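Local coordinates for protein alpha-glucosidase (PDB 5XFM) that hydrolyses beta-L-arabinopyranosides and alpha-galactosides as a bifunctional glycoside hydrolase of family 97 with a bound calcium ion, at residues A[360-368]-A[373-381]; A[385-393]-A[418-428]. The protein carries 1 engineered substitution. All coordinates share one frame; numbering follows the deposited sequence.

Interaction 1: residues A[360-368]-A[373-381]; sequences LWYSSSGYW and QGPVNRMDN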
ATOM      1  N   LEU A 360      15.968 -10.554   9.146  1.00 18.74           N
ATOM      2  CA  LEU A 360      15.883 -11.976   8.835  1.00 19.43           C
ATOM      3  C   LEU A 360      14.495 -12.381   8.337  1.00 23.64           C
ATOM      4  O   LEU A 360      13.469 -11.893   8.839  1.00 16.77           O
ATOM      5  CB  LEU A 360      16.270 -12.817  10.053  1.00 18.49           C
ATOM      6  CG  LEU A 360      17.708 -12.635  10.540  1.00 22.23           C
ATOM      7  CD1 LEU A 360      18.023 -13.607  11.668  1.00 17.52           C
ATOM      8  CD2 LEU A 360      18.680 -12.818   9.382  1.00 21.87           C
ATOM      9  N   TRP A 361      14.495 -13.259   7.330  1.00 20.61           N
ATOM     10  CA  TRP A 361      13.290 -13.812   6.710  1.00 20.25           C
ATOM     11  C   TRP A 361      12.665 -14.917   7.554  1.00 22.95           C
ATOM     12  O   TRP A 361      13.358 -15.819   8.035  1.00 16.41           O
ATOM     13  CB  TRP A 361      13.617 -14.366   5.314  1.00 18.42           C
ATOM     14  CG  TRP A 361      12.417 -14.757   4.476  1.00 18.99           C
ATOM     15  CD1 TRP A 361      11.802 -13.991   3.519  1.00 21.79           C
ATOM     16  CD2 TRP A 361      11.714 -16.012   4.489  1.00 17.42           C
ATOM     17  NE1 TRP A 361      10.756 -14.684   2.952  1.00 15.10           N
ATOM     18  CE2 TRP A 361      10.681 -15.924   3.528  1.00 18.84           C
ATOM     19  CE3 TRP A 361      11.850 -17.192   5.223  1.00 15.06           C
ATOM     20  CZ2 TRP A 361       9.798 -16.975   3.285  1.00 18.90           C
ATOM     21  CZ3 TRP A 361      10.969 -18.228   4.983  1.00 17.81           C
ATOM     22  CH2 TRP A 361       9.956 -18.113   4.024  1.00 20.88           C
ATOM     23  N   TYR A 362      11.355 -14.828   7.748  1.00 20.59           N
ATOM     24  CA  TYR A 362      10.586 -15.906   8.365  1.00 19.37           C
ATOM     25  C   TYR A 362       9.334 -16.194   7.558  1.00 18.85           C
ATOM     26  O   TYR A 362       8.760 -15.283   6.965  1.00 18.24           O
ATOM     27  CB  TYR A 362      10.202 -15.549   9.808  1.00 22.28           C
ATOM     28  CG  TYR A 362      11.319 -15.701  10.813  1.00 22.23           C
ATOM     29  CD1 TYR A 362      12.302 -14.729  10.943  1.00 19.66           C
ATOM     30  CD2 TYR A 362      11.386 -16.819  11.642  1.00 20.81           C
ATOM     31  CE1 TYR A 362      13.328 -14.870  11.863  1.00 20.82           C
ATOM     32  CE2 TYR A 362      12.408 -16.968  12.564  1.00 19.04           C
ATOM     33  CZ  TYR A 362      13.376 -15.991  12.668  1.00 19.33           C
ATOM     34  OH  TYR A 362      14.392 -16.133  13.580  1.00 24.07           O
ATOM     35  N   SER A 363       8.893 -17.449   7.542  1.00 22.18           N
ATOM     36  CA  SER A 363       7.551 -17.735   7.053  1.00 17.12           C
ATOM     37  C   SER A 363       6.575 -17.554   8.206  1.00 21.06           C
ATOM     38  O   SER A 363       6.842 -17.989   9.331  1.00 22.50           O
ATOM     39  CB  SER A 363       7.433 -19.146   6.472  1.00 21.04           C
ATOM     40  OG  SER A 363       6.155 -19.334   5.865  1.00 15.54           O
ATOM     41  N   SER A 364       5.456 -16.896   7.934  1.00 14.28           N
ATOM     42  CA  SER A 364       4.376 -16.831   8.907  1.00 16.01           C
ATOM     43  C   SER A 364       3.776 -18.212   9.046  1.00 14.20           C
ATOM     44  O   SER A 364       3.129 -18.531  10.042  1.00 11.87           O
ATOM     45  CB  SER A 364       3.299 -15.847   8.468  1.00 13.84           C
ATOM     46  OG  SER A 364       2.514 -16.418   7.441  1.00 14.67           O
ATOM     47  N   SER A 365       4.011 -19.028   8.026  1.00 15.93           N
ATOM     48  CA  SER A 365       3.249 -20.248   7.808  1.00 16.13           C
ATOM     49  C   SER A 365       3.590 -21.383   8.757  1.00 23.34           C
ATOM     50  O   SER A 365       4.752 -21.756   8.954  1.00 16.38           O
ATOM     51  CB  SER A 365       3.400 -20.713   6.358  1.00 15.21           C
ATOM     52  OG  SER A 365       4.718 -21.143   6.084  1.00 24.41           O
ATOM     53  N   GLY A 366       2.526 -21.885   9.368  1.00 26.11           N
ATOM     54  CA  GLY A 366       2.537 -23.116  10.108  1.00 16.25           C
ATOM     55  C   GLY A 366       1.598 -24.124   9.479  1.00 20.83           C
ATOM     56  O   GLY A 366       2.030 -25.213   9.112  1.00 23.33           O
ATOM     57  N   TYR A 367       0.314 -23.786   9.352  1.00 15.97           N
ATOM     58  CA  TYR A 367      -0.671 -24.833   9.087  1.00 16.29           C
ATOM     59  C   TYR A 367      -1.646 -24.649   7.913  1.00 16.32           C
ATOM     60  O   TYR A 367      -2.620 -25.394   7.819  1.00 17.29           O
ATOM     61  CB  TYR A 367      -1.490 -25.072  10.362  1.00 18.78           C
ATOM     62  CG  TYR A 367      -2.272 -23.867  10.847  1.00 28.48           C
ATOM     63  CD1 TYR A 367      -3.495 -23.532  10.275  1.00 23.76           C
ATOM     64  CD2 TYR A 367      -1.796 -23.074  11.885  1.00 25.92           C
ATOM     65  CE1 TYR A 367      -4.211 -22.433  10.708  1.00 24.33           C
ATOM     66  CE2 TYR A 367      -2.512 -21.974  12.327  1.00 25.60           C
ATOM     67  CZ  TYR A 367      -3.720 -21.660  11.731  1.00 24.74           C
ATOM     68  OH  TYR A 367      -4.446 -20.569  12.155  1.00 32.08           O
ATOM     69  N   TRP A 368      -1.388 -23.731   6.987  1.00 15.13           N
ATOM     70  CA  TRP A 368      -2.396 -23.491   5.953  1.00 18.37           C
ATOM     71  C   TRP A 368      -1.908 -23.662   4.509  1.00 21.21           C
ATOM     72  O   TRP A 368      -2.711 -23.588   3.573  1.00 23.92           O
ATOM     73  CB  TRP A 368      -2.990 -22.085   6.117  1.00 14.89           C
ATOM     74  CG  TRP A 368      -1.954 -21.001   6.163  1.00 15.37           C
ATOM     75  CD1 TRP A 368      -1.411 -20.346   5.094  1.00 15.08           C
ATOM     76  CD2 TRP A 368      -1.338 -20.446   7.328  1.00 14.24           C
ATOM     77  NE1 TRP A 368      -0.497 -19.422   5.518  1.00 14.01           N
ATOM     78  CE2 TRP A 368      -0.431 -19.460   6.888  1.00 18.36           C
ATOM     79  CE3 TRP A 368      -1.467 -20.683   8.702  1.00 13.25           C
ATOM     80  CZ2 TRP A 368       0.341 -18.709   7.771  1.00 12.63           C
ATOM     81  CZ3 TRP A 368      -0.696 -19.947   9.574  1.00 15.09           C
ATOM     82  CH2 TRP A 368       0.196 -18.967   9.107  1.00 17.92           C
ATOM     83  N   GLN A 373      10.304 -23.628   2.497  1.00 25.22           N
ATOM     84  CA  GLN A 373      11.328 -22.618   2.769  1.00 25.02           C
ATOM     85  C   GLN A 373      11.292 -22.012   4.206  1.00 26.66           C
ATOM     86  O   GLN A 373      10.279 -21.512   4.698  1.00 22.58           O
ATOM     87  CB  GLN A 373      11.279 -21.544   1.676  1.00 26.04           C
ATOM     88  CG  GLN A 373      10.172 -21.626   0.645  1.00 32.82           C
ATOM     89  CD  GLN A 373      10.161 -20.331  -0.132  1.00 31.84           C
ATOM     90  OE1 GLN A 373      11.211 -19.772  -0.518  1.00 46.95           O
ATOM     91  NE2 GLN A 373       8.973 -19.918  -0.495  1.00 53.20           N
ATOM     92  N   GLY A 374      12.439 -22.078   4.876  1.00 23.85           N
ATOM     93  CA  GLY A 374      12.472 -21.821   6.299  1.00 18.01           C
ATOM     94  C   GLY A 374      13.160 -20.528   6.657  1.00 19.43           C
ATOM     95  O   GLY A 374      13.717 -19.861   5.792  1.00 21.36           O
ATOM     96  N   PRO A 375      13.125 -20.175   7.948  1.00 20.74           N
ATOM     97  CA  PRO A 375      12.485 -21.030   8.956  1.00 21.84           C
ATOM     98  C   PRO A 375      10.949 -20.973   8.938  1.00 22.00           C
ATOM     99  O   PRO A 375      10.372 -19.890   8.832  1.00 20.49           O
ATOM    100  CB  PRO A 375      13.028 -20.475  10.275  1.00 21.44           C
ATOM    101  CG  PRO A 375      13.399 -19.067   9.976  1.00 22.86           C
ATOM    102  CD  PRO A 375      13.783 -18.996   8.533  1.00 21.74           C
ATOM    103  N   VAL A 376      10.318 -22.144   9.038  1.00 22.47           N
ATOM    104  CA  VAL A 376       8.866 -22.258   9.157  1.00 17.90           C
ATOM    105  C   VAL A 376       8.508 -22.568  10.611  1.00 24.59           C
ATOM    106  O   VAL A 376       9.359 -23.043  11.367  1.00 16.39           O
ATOM    107  CB  VAL A 376       8.272 -23.364   8.237  1.00 24.42           C
ATOM    108  CG1 VAL A 376       8.294 -22.935   6.767  1.00 19.27           C
ATOM    109  CG2 VAL A 376       8.999 -24.694   8.437  1.00 24.35           C
ATOM    110  N   ASN A 377       7.266 -22.266  10.998  1.00 20.92           N
ATOM    111  CA  ASN A 377       6.736 -22.615  12.321  1.00 20.66           C
ATOM    112  C   ASN A 377       7.396 -21.878  13.473  1.00 22.63           C
ATOM    113  O   ASN A 377       7.383 -22.351  14.612  1.00 18.22           O
ATOM    114  CB  ASN A 377       6.857 -24.124  12.554  1.00 23.76           C
ATOM    115  CG  ASN A 377       6.138 -24.923  11.504  1.00 24.40           C
ATOM    116  OD1 ASN A 377       5.091 -24.505  11.018  1.00 18.24           O
ATOM    117  ND2 ASN A 377       6.726 -26.041  11.092  1.00 25.33           N
ATOM    118  N   ARG A 378       7.951 -20.708  13.183  1.00 18.84           N
ATOM    119  CA  ARG A 378       8.529 -19.888  14.228  1.00 14.66           C
ATOM    120  C   ARG A 378       7.704 -18.621  14.522  1.00 18.02           C
ATOM    121  O   ARG A 378       8.065 -17.855  15.409  1.00 20.28           O
ATOM    122  CB  ARG A 378       9.967 -19.505  13.854  1.00 16.53           C
ATOM    123  CG  ARG A 378      10.946 -20.684  13.783  1.00 21.52           C
ATOM    124  CD  ARG A 378      10.979 -21.482  15.084  1.00 20.53           C
ATOM    125  NE  ARG A 378      11.783 -22.700  14.985  1.00 32.61           N
ATOM    126  CZ  ARG A 378      13.064 -22.805  15.343  1.00 31.73           C
ATOM    127  NH1 ARG A 378      13.723 -21.763  15.836  1.00 25.23           N
ATOM    128  NH2 ARG A 378      13.690 -23.966  15.211  1.00 31.56           N
ATOM    129  N   MET A 379       6.590 -18.411  13.822  1.00 13.88           N
ATOM    130  CA  MET A 379       5.848 -17.144  13.962  1.00 17.01           C
ATOM    131  C   MET A 379       4.341 -17.324  14.213  1.00 15.71           C
ATOM    132  O   MET A 379       3.649 -16.368  14.543  1.00 15.37           O
ATOM    133  CB  MET A 379       6.040 -16.261  12.718  1.00 18.85           C
ATOM    134  CG  MET A 379       7.442 -15.673  12.536  1.00 14.26           C
ATOM    135  SD  MET A 379       7.856 -14.359  13.689  1.00 20.59           S
ATOM    136  CE  MET A 379       9.498 -14.863  14.205  1.00 19.12           C
ATOM    137  N   ASP A 380       3.827 -18.540  14.064  1.00 21.33           N
ATOM    138  CA  ASP A 380       2.385 -18.756  14.196  1.00 21.11           C
ATOM    139  C   ASP A 380       1.980 -19.117  15.623  1.00 22.20           C
ATOM    140  O   ASP A 380       0.847 -18.885  16.031  1.00 23.18           O
ATOM    141  CB  ASP A 380       1.927 -19.859  13.240  1.00 20.04           C
ATOM    142  CG  ASP A 380       2.625 -21.186  13.500  1.00 28.13           C
ATOM    143  OD1 ASP A 380       3.875 -21.206  13.584  1.00 25.34           O
ATOM    144  OD2 ASP A 380       1.923 -22.212  13.620  1.00 27.33           O
ATOM    145  N   ASN A 381       2.920 -19.662  16.383  1.00 20.83           N
ATOM    146  CA  ASN A 381       2.671 -20.048  17.767  1.00 17.19           C
ATOM    147  C   ASN A 381       3.340 -19.054  18.692  1.00 20.30           C
ATOM    148  O   ASN A 381       4.556 -18.874  18.630  1.00 19.61           O
ATOM    149  CB  ASN A 381       3.180 -21.469  18.021  1.00 22.34           C
ATOM    150  CG  ASN A 381       3.059 -21.896  19.474  1.00 17.69           C
ATOM    151  OD1 ASN A 381       3.917 -21.575  20.290  1.00 16.02           O
ATOM    152  ND2 ASN A 381       2.018 -22.658  19.792  1.00 16.24           N
TER
HETATM  153  O   HOH W   1       5.178 -19.824  11.488  1.00 16.13           O
HETATM  154  O   HOH W   2       8.734 -18.902  10.989  1.00 20.07           O
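The loop leaving the C-terminal end of a TIM-barrel strand folds back on that strand here, and the ring of Tyr362 is sandwiched between Pro375 and Met379. On one face Pro375 CG lies 3.8 Å from the Tyr362 ring centroid; on the opposite face Met379 CE lies 3.9 Å from it, only 17° off the ring normal. Both are CH-pi contacts, and the Met379 sulfur sits obliquely to the ring as a Met-aromatic contact. The methionine chain bends at chi2 (-72°) and again at chi3, which turns its methyl over the ring, while Arg378 CB meets the ring edge. The peptide bond before Pro375 is cis.

Two backbone bonds fix the loop against the strand and its extension. Ser363 N donates to Pro375 O at 3.1 Å with an N-H...O angle of 167°, and Asn377 N reaches Ser365 O at 3.3 Å, tilted from the carbonyl plane. A water bridges the two segments: it donates to Ser363 O at 2.7 Å and to Pro375 O at 2.9 Å, and accepts from Arg378 N at 2.9 Å. One molecule thus links three backbone polar groups. The edge of the Trp361 indole faces Gln373 O, and the Trp361 side chain is about 8 Å from the calcium ion, near the site formed by Glu174, Glu452 and Glu458.

Around this core, Trp335 of helix 335-338 packs on Pro375, Trp391 and Leu392 of helix 382-395 touch Tyr362, and Ile400 of strand 399-403 meets Met379.

Interaction 2: residues A[385-393]-A[418-428]; sequences RKREMKWLQ and DILSDADDHGL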
ATOM      1  N   ARG A 385       7.158 -18.167  18.987  1.00 16.42           N
ATOM      2  CA  ARG A 385       7.449 -16.871  18.384  1.00 16.50           C
ATOM      3  C   ARG A 385       8.197 -15.961  19.349  1.00 23.94           C
ATOM      4  O   ARG A 385       9.185 -15.326  18.980  1.00 23.24           O
ATOM      5  CB  ARG A 385       6.154 -16.188  17.914  1.00 15.71           C
ATOM      6  CG  ARG A 385       6.375 -14.825  17.266  1.00 15.89           C
ATOM      7  CD  ARG A 385       5.072 -14.224  16.752  1.00 18.51           C
ATOM      8  NE  ARG A 385       4.069 -14.093  17.806  1.00 18.74           N
ATOM      9  CZ  ARG A 385       2.847 -14.609  17.731  1.00 17.95           C
ATOM     10  NH1 ARG A 385       2.481 -15.286  16.651  1.00 15.66           N
ATOM     11  NH2 ARG A 385       1.994 -14.452  18.731  1.00 19.02           N
ATOM     12  N   LYS A 386       7.718 -15.891  20.584  1.00 18.69           N
ATOM     13  CA  LYS A 386       8.388 -15.067  21.577  1.00 21.69           C
ATOM     14  C   LYS A 386       9.766 -15.640  21.934  1.00 19.24           C
ATOM     15  O   LYS A 386      10.721 -14.888  22.123  1.00 15.78           O
ATOM     16  CB  LYS A 386       7.509 -14.910  22.820  1.00 18.10           C
ATOM     17  CG  LYS A 386       6.316 -14.002  22.585  1.00 19.07           C
ATOM     18  CD  LYS A 386       5.416 -13.884  23.804  1.00 23.06           C
ATOM     19  CE  LYS A 386       4.723 -15.189  24.119  1.00 20.17           C
ATOM     20  NZ  LYS A 386       3.959 -15.119  25.396  1.00 16.98           N
ATOM     21  N   ARG A 387       9.882 -16.965  21.979  1.00 21.22           N
ATOM     22  CA  ARG A 387      11.199 -17.592  22.156  1.00 22.59           C
ATOM     23  C   ARG A 387      12.176 -17.131  21.056  1.00 22.18           C
ATOM     24  O   ARG A 387      13.312 -16.676  21.318  1.00 21.53           O
ATOM     25  CB  ARG A 387      11.050 -19.114  22.150  1.00 16.04           C
ATOM     26  CG  ARG A 387      12.348 -19.893  22.312  1.00 18.37           C
ATOM     27  CD  ARG A 387      12.056 -21.383  22.453  1.00 15.47           C
ATOM     28  NE  ARG A 387      11.250 -21.638  23.644  1.00 23.61           N
ATOM     29  CZ  ARG A 387      10.100 -22.305  23.647  1.00 24.57           C
ATOM     30  NH1 ARG A 387       9.617 -22.798  22.516  1.00 22.24           N
ATOM     31  NH2 ARG A 387       9.425 -22.474  24.780  1.00 22.09           N
ATOM     32  N   GLU A 388      11.690 -17.213  19.822  1.00 24.77           N
ATOM     33  CA  GLU A 388      12.451 -16.801  18.657  1.00 22.37           C
ATOM     34  C   GLU A 388      12.887 -15.353  18.763  1.00 19.06           C
ATOM     35  O   GLU A 388      14.063 -15.046  18.595  1.00 15.26           O
ATOM     36  CB  GLU A 388      11.624 -17.008  17.389  1.00 23.70           C
ATOM     37  CG  GLU A 388      12.413 -16.874  16.101  1.00 21.23           C
ATOM     38  CD  GLU A 388      13.334 -18.049  15.847  1.00 24.98           C
ATOM     39  OE1 GLU A 388      13.109 -19.130  16.436  1.00 27.15           O
ATOM     40  OE2 GLU A 388      14.282 -17.891  15.053  1.00 22.83           O
ATOM     41  N   MET A 389      11.941 -14.480  19.101  1.00 23.13           N
ATOM     42  CA  MET A 389      12.168 -13.038  19.138  1.00 15.32           C
ATOM     43  C   MET A 389      13.098 -12.622  20.280  1.00 20.58           C
ATOM     44  O   MET A 389      13.815 -11.623  20.181  1.00 17.04           O
ATOM     45  CB  MET A 389      10.828 -12.303  19.242  1.00 19.14           C
ATOM     46  CG  MET A 389      10.065 -12.213  17.919  1.00 22.43           C
ATOM     47  SD  MET A 389       8.406 -11.478  18.047  1.00 22.60           S
ATOM     48  CE  MET A 389       7.850 -11.636  16.348  1.00 13.40           C
ATOM     49  N   LYS A 390      13.057 -13.376  21.372  1.00 21.34           N
ATOM     50  CA  LYS A 390      14.036 -13.235  22.444  1.00 23.50           C
ATOM     51  C   LYS A 390      15.434 -13.518  21.906  1.00 22.91           C
ATOM     52  O   LYS A 390      16.381 -12.765  22.178  1.00 20.63           O
ATOM     53  CB  LYS A 390      13.714 -14.183  23.604  1.00 26.66           C
ATOM     54  CG  LYS A 390      14.661 -14.052  24.782  1.00 34.40           C
ATOM     55  CD  LYS A 390      13.925 -13.570  26.024  1.00 52.05           C
ATOM     56  CE  LYS A 390      14.753 -13.789  27.291  1.00 57.24           C
ATOM     57  NZ  LYS A 390      15.178 -15.204  27.478  1.00 55.02           N
ATOM     58  N   TRP A 391      15.565 -14.621  21.168  1.00 22.73           N
ATOM     59  CA  TRP A 391      16.849 -14.925  20.523  1.00 24.98           C
ATOM     60  C   TRP A 391      17.288 -13.782  19.588  1.00 21.49           C
ATOM     61  O   TRP A 391      18.428 -13.302  19.672  1.00 22.68           O
ATOM     62  CB  TRP A 391      16.775 -16.247  19.753  1.00 23.21           C
ATOM     63  CG  TRP A 391      18.017 -16.580  18.973  1.00 26.31           C
ATOM     64  CD1 TRP A 391      19.208 -17.027  19.480  1.00 23.88           C
ATOM     65  CD2 TRP A 391      18.188 -16.520  17.548  1.00 24.88           C
ATOM     66  NE1 TRP A 391      20.109 -17.235  18.459  1.00 27.90           N
ATOM     67  CE2 TRP A 391      19.508 -16.935  17.265  1.00 24.36           C
ATOM     68  CE3 TRP A 391      17.357 -16.156  16.486  1.00 23.15           C
ATOM     69  CZ2 TRP A 391      20.011 -16.988  15.965  1.00 25.08           C
ATOM     70  CZ3 TRP A 391      17.855 -16.207  15.193  1.00 20.11           C
ATOM     71  CH2 TRP A 391      19.171 -16.620  14.945  1.00 28.02           C
ATOM     72  N   LEU A 392      16.377 -13.342  18.718  1.00 20.58           N
ATOM     73  CA  LEU A 392      16.664 -12.257  17.776  1.00 20.86           C
ATOM     74  C   LEU A 392      17.182 -11.026  18.492  1.00 24.78           C
ATOM     75  O   LEU A 392      18.218 -10.475  18.113  1.00 22.27           O
ATOM     76  CB  LEU A 392      15.418 -11.866  16.959  1.00 23.31           C
ATOM     77  CG  LEU A 392      14.955 -12.628  15.704  1.00 24.46           C
ATOM     78  CD1 LEU A 392      14.923 -14.099  15.900  1.00 27.73           C
ATOM     79  CD2 LEU A 392      13.586 -12.174  15.258  1.00 18.83           C
ATOM     80  N   GLN A 393      16.472 -10.622  19.544  1.00 20.62           N
ATOM     81  CA  GLN A 393      16.817  -9.424  20.288  1.00 18.57           C
ATOM     82  C   GLN A 393      18.145  -9.558  21.013  1.00 21.04           C
ATOM     83  O   GLN A 393      18.944  -8.619  21.048  1.00 23.81           O
ATOM     84  CB  GLN A 393      15.726  -9.105  21.303  1.00 22.14           C
ATOM     85  CG  GLN A 393      15.898  -7.769  21.984  1.00 15.23           C
ATOM     86  CD  GLN A 393      14.817  -7.517  23.003  1.00 20.15           C
ATOM     87  OE1 GLN A 393      14.239  -8.457  23.549  1.00 24.00           O
ATOM     88  NE2 GLN A 393      14.521  -6.250  23.253  1.00 11.68           N
ATOM     89  N   ASP A 418      -0.769  -9.875  16.288  1.00 16.59           N
ATOM     90  CA  ASP A 418       0.010 -10.502  17.361  1.00 23.86           C
ATOM     91  C   ASP A 418       1.513 -10.568  17.029  1.00 20.32           C
ATOM     92  O   ASP A 418       2.365 -10.365  17.910  1.00 18.00           O
ATOM     93  CB  ASP A 418      -0.530 -11.904  17.669  1.00 19.56           C
ATOM     94  CG  ASP A 418      -1.957 -11.877  18.202  1.00 21.19           C
ATOM     95  OD1 ASP A 418      -2.444 -10.781  18.552  1.00 31.66           O
ATOM     96  OD2 ASP A 418      -2.586 -12.949  18.301  1.00 19.65           O
ATOM     97  N   ILE A 419       1.834 -10.838  15.766  1.00 17.26           N
ATOM     98  CA  ILE A 419       3.230 -10.855  15.345  1.00 22.55           C
ATOM     99  C   ILE A 419       3.833  -9.466  15.526  1.00 23.47           C
ATOM    100  O   ILE A 419       4.925  -9.319  16.094  1.00 21.43           O
ATOM    101  CB  ILE A 419       3.395 -11.301  13.878  1.00 19.99           C
ATOM    102  CG1 ILE A 419       3.119 -12.795  13.736  1.00 15.60           C
ATOM    103  CG2 ILE A 419       4.793 -10.994  13.379  1.00 18.91           C
ATOM    104  CD1 ILE A 419       3.036 -13.259  12.284  1.00 17.97           C
ATOM    105  N   LEU A 420       3.112  -8.446  15.068  1.00 16.70           N
ATOM    106  CA  LEU A 420       3.578  -7.068  15.241  1.00 20.67           C
ATOM    107  C   LEU A 420       3.800  -6.676  16.708  1.00 23.36           C
ATOM    108  O   LEU A 420       4.758  -5.958  17.037  1.00 19.14           O
ATOM    109  CB  LEU A 420       2.592  -6.087  14.596  1.00 17.76           C
ATOM    110  CG  LEU A 420       2.815  -5.852  13.103  1.00 20.72           C
ATOM    111  CD1 LEU A 420       1.603  -5.214  12.435  1.00 20.41           C
ATOM    112  CD2 LEU A 420       4.031  -4.952  12.958  1.00 21.72           C
ATOM    113  N   SER A 421       2.908  -7.138  17.576  1.00 18.88           N
ATOM    114  CA  SER A 421       2.928  -6.763  18.983  1.00 23.67           C
ATOM    115  C   SER A 421       4.106  -7.436  19.728  1.00 19.26           C
ATOM    116  O   SER A 421       4.838  -6.782  20.488  1.00 20.87           O
ATOM    117  CB  SER A 421       1.583  -7.116  19.625  1.00 20.09           C
ATOM    118  OG  SER A 421       1.483  -6.612  20.938  1.00 16.46           O
ATOM    119  N   ASP A 422       4.282  -8.741  19.519  1.00 24.78           N
ATOM    120  CA  ASP A 422       5.432  -9.447  20.104  1.00 19.61           C
ATOM    121  C   ASP A 422       6.752  -8.857  19.568  1.00 18.34           C
ATOM    122  O   ASP A 422       7.739  -8.671  20.308  1.00 19.40           O
ATOM    123  CB  ASP A 422       5.351 -10.947  19.811  1.00 15.59           C
ATOM    124  CG  ASP A 422       4.254 -11.648  20.611  1.00 20.44           C
ATOM    125  OD1 ASP A 422       3.813 -11.103  21.651  1.00 18.97           O
ATOM    126  OD2 ASP A 422       3.834 -12.749  20.201  1.00 18.85           O
ATOM    127  N   ALA A 423       6.750  -8.559  18.272  1.00 19.57           N
ATOM    128  CA  ALA A 423       7.894  -7.928  17.634  1.00 19.47           C
ATOM    129  C   ALA A 423       8.260  -6.639  18.339  1.00 16.66           C
ATOM    130  O   ALA A 423       9.420  -6.443  18.711  1.00 16.99           O
ATOM    131  CB  ALA A 423       7.612  -7.655  16.165  1.00 18.07           C
ATOM    132  N   ASP A 424       7.279  -5.759  18.529  1.00 19.90           N
ATOM    133  CA  ASP A 424       7.564  -4.516  19.225  1.00 15.19           C
ATOM    134  C   ASP A 424       8.069  -4.762  20.626  1.00 13.79           C
ATOM    135  O   ASP A 424       8.929  -4.027  21.107  1.00 15.39           O
ATOM    136  CB  ASP A 424       6.350  -3.606  19.316  1.00 17.44           C
ATOM    137  CG  ASP A 424       6.691  -2.294  20.002  1.00 22.43           C
ATOM    138  OD1 ASP A 424       7.456  -1.510  19.396  1.00 20.53           O
ATOM    139  OD2 ASP A 424       6.257  -2.076  21.159  1.00 17.45           O
ATOM    140  N   ASP A 425       7.524  -5.773  21.297  1.00 15.11           N
ATOM    141  CA  ASP A 425       8.025  -6.115  22.629  1.00 16.31           C
ATOM    142  C   ASP A 425       9.510  -6.499  22.578  1.00 20.32           C
ATOM    143  O   ASP A 425      10.228  -6.359  23.566  1.00 16.51           O
ATOM    144  CB  ASP A 425       7.212  -7.251  23.247  1.00 15.98           C
ATOM    145  CG  ASP A 425       5.828  -6.802  23.689  1.00 22.60           C
ATOM    146  OD1 ASP A 425       5.649  -5.596  23.946  1.00 19.90           O
ATOM    147  OD2 ASP A 425       4.922  -7.659  23.788  1.00 25.60           O
ATOM    148  N   HIS A 426       9.975  -6.978  21.425  1.00 16.99           N
ATOM    149  CA  HIS A 426      11.390  -7.328  21.310  1.00 22.18           C
ATOM    150  C   HIS A 426      12.182  -6.393  20.403  1.00 21.12           C
ATOM    151  O   HIS A 426      13.216  -6.777  19.866  1.00 21.75           O
ATOM    152  CB  HIS A 426      11.520  -8.763  20.822  1.00 17.48           C
ATOM    153  CG  HIS A 426      10.881  -9.753  21.740  1.00 21.27           C
ATOM    154  ND1 HIS A 426       9.553 -10.113  21.637  1.00 23.83           N
ATOM    155  CD2 HIS A 426      11.376 -10.439  22.796  1.00 16.73           C
ATOM    156  CE1 HIS A 426       9.264 -10.989  22.581  1.00 24.14           C
ATOM    157  NE2 HIS A 426      10.353 -11.205  23.297  1.00 20.40           N
ATOM    158  N   GLY A 427      11.691  -5.164  20.256  1.00 13.64           N
ATOM    159  CA  GLY A 427      12.370  -4.130  19.494  1.00 16.70           C
ATOM    160  C   GLY A 427      12.611  -4.462  18.036  1.00 20.46           C
ATOM    161  O   GLY A 427      13.616  -4.044  17.453  1.00 23.03           O
ATOM    162  N   LEU A 428      11.681  -5.182  17.425  1.00 18.14           N
ATOM    163  CA  LEU A 428      11.862  -5.585  16.031  1.00 16.80           C
ATOM    164  C   LEU A 428      10.922  -4.861  15.079  1.00 20.60           C
ATOM    165  O   LEU A 428       9.721  -4.752  15.334  1.00 19.70           O
ATOM    166  CB  LEU A 428      11.660  -7.088  15.889  1.00 16.97           C
ATOM    167  CG  LEU A 428      12.705  -7.966  16.574  1.00 20.23           C
ATOM    168  CD1 LEU A 428      12.163  -9.364  16.763  1.00 16.88           C
ATOM    169  CD2 LEU A 428      13.979  -7.981  15.753  1.00 15.00           C
TER
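Asp422 OD2 is gripped side-on by one guanidinium: Arg385 NE donates to it at 2.8 Å and Arg385 NH2 at 2.9 Å, with the oxygen essentially in the guanidinium plane. NE uses the anti lone pair of OD2, whereas NH2 comes in nearly along the C-O bond. The bend of the arginine at chi3 (57°) swings the planar group into place; one of its faces lies over Ile419 CA and Asp418 O, and its NH1 is held by Met379 O.

One helical turn on from Arg385, Met389 wedges between the helices. Its CB makes a CH-pi contact over one face of His426, 3.7 Å from the ring centroid and 22° off the normal. Its CG lies 3.7 Å from Leu428 CD1, and its sulfur reaches Asp422 CB and the adjoining backbone. Leu428 CD1 is also pressed tightly against Leu392 CD2, at 3.5 Å. The axes of 385-393 and 418-425 approach to 9.7 Å, crossing at -36°. A Schellman motif with Gly427 at C-prime ends helix 410-425 and turns Leu428 inward.

His426 ND1 donates to Asp422 O at 2.7 Å, which fixes the ring's rotation and implies a hydrogen on ND1. Asp422 therefore serves twice, its carboxylate probably neutralised by Arg385 and its carbonyl holding the imidazole that Met389 covers.

How the interactions relate
Running from the N terminus, strand 357-363 leads into interaction 1, which closes a short loop with just four residues between its segments. Helix 382-395 follows at once and opens interaction 2, whose 24 intervening residues include strand 399-403, so that two successive barrel helices are brought side by side. The contacts lie in series, neither nested nor crossed, and the centres of interaction 1 and interaction 2 are about 14 Å apart. Arg385 is their joint: its NH1 donates to Met379 O of interaction 1, while its other nitrogens serve interaction 2. Arg378 also forms a salt bridge with Glu388. Together they couple the strand-end loop to the barrel's outer helical layer.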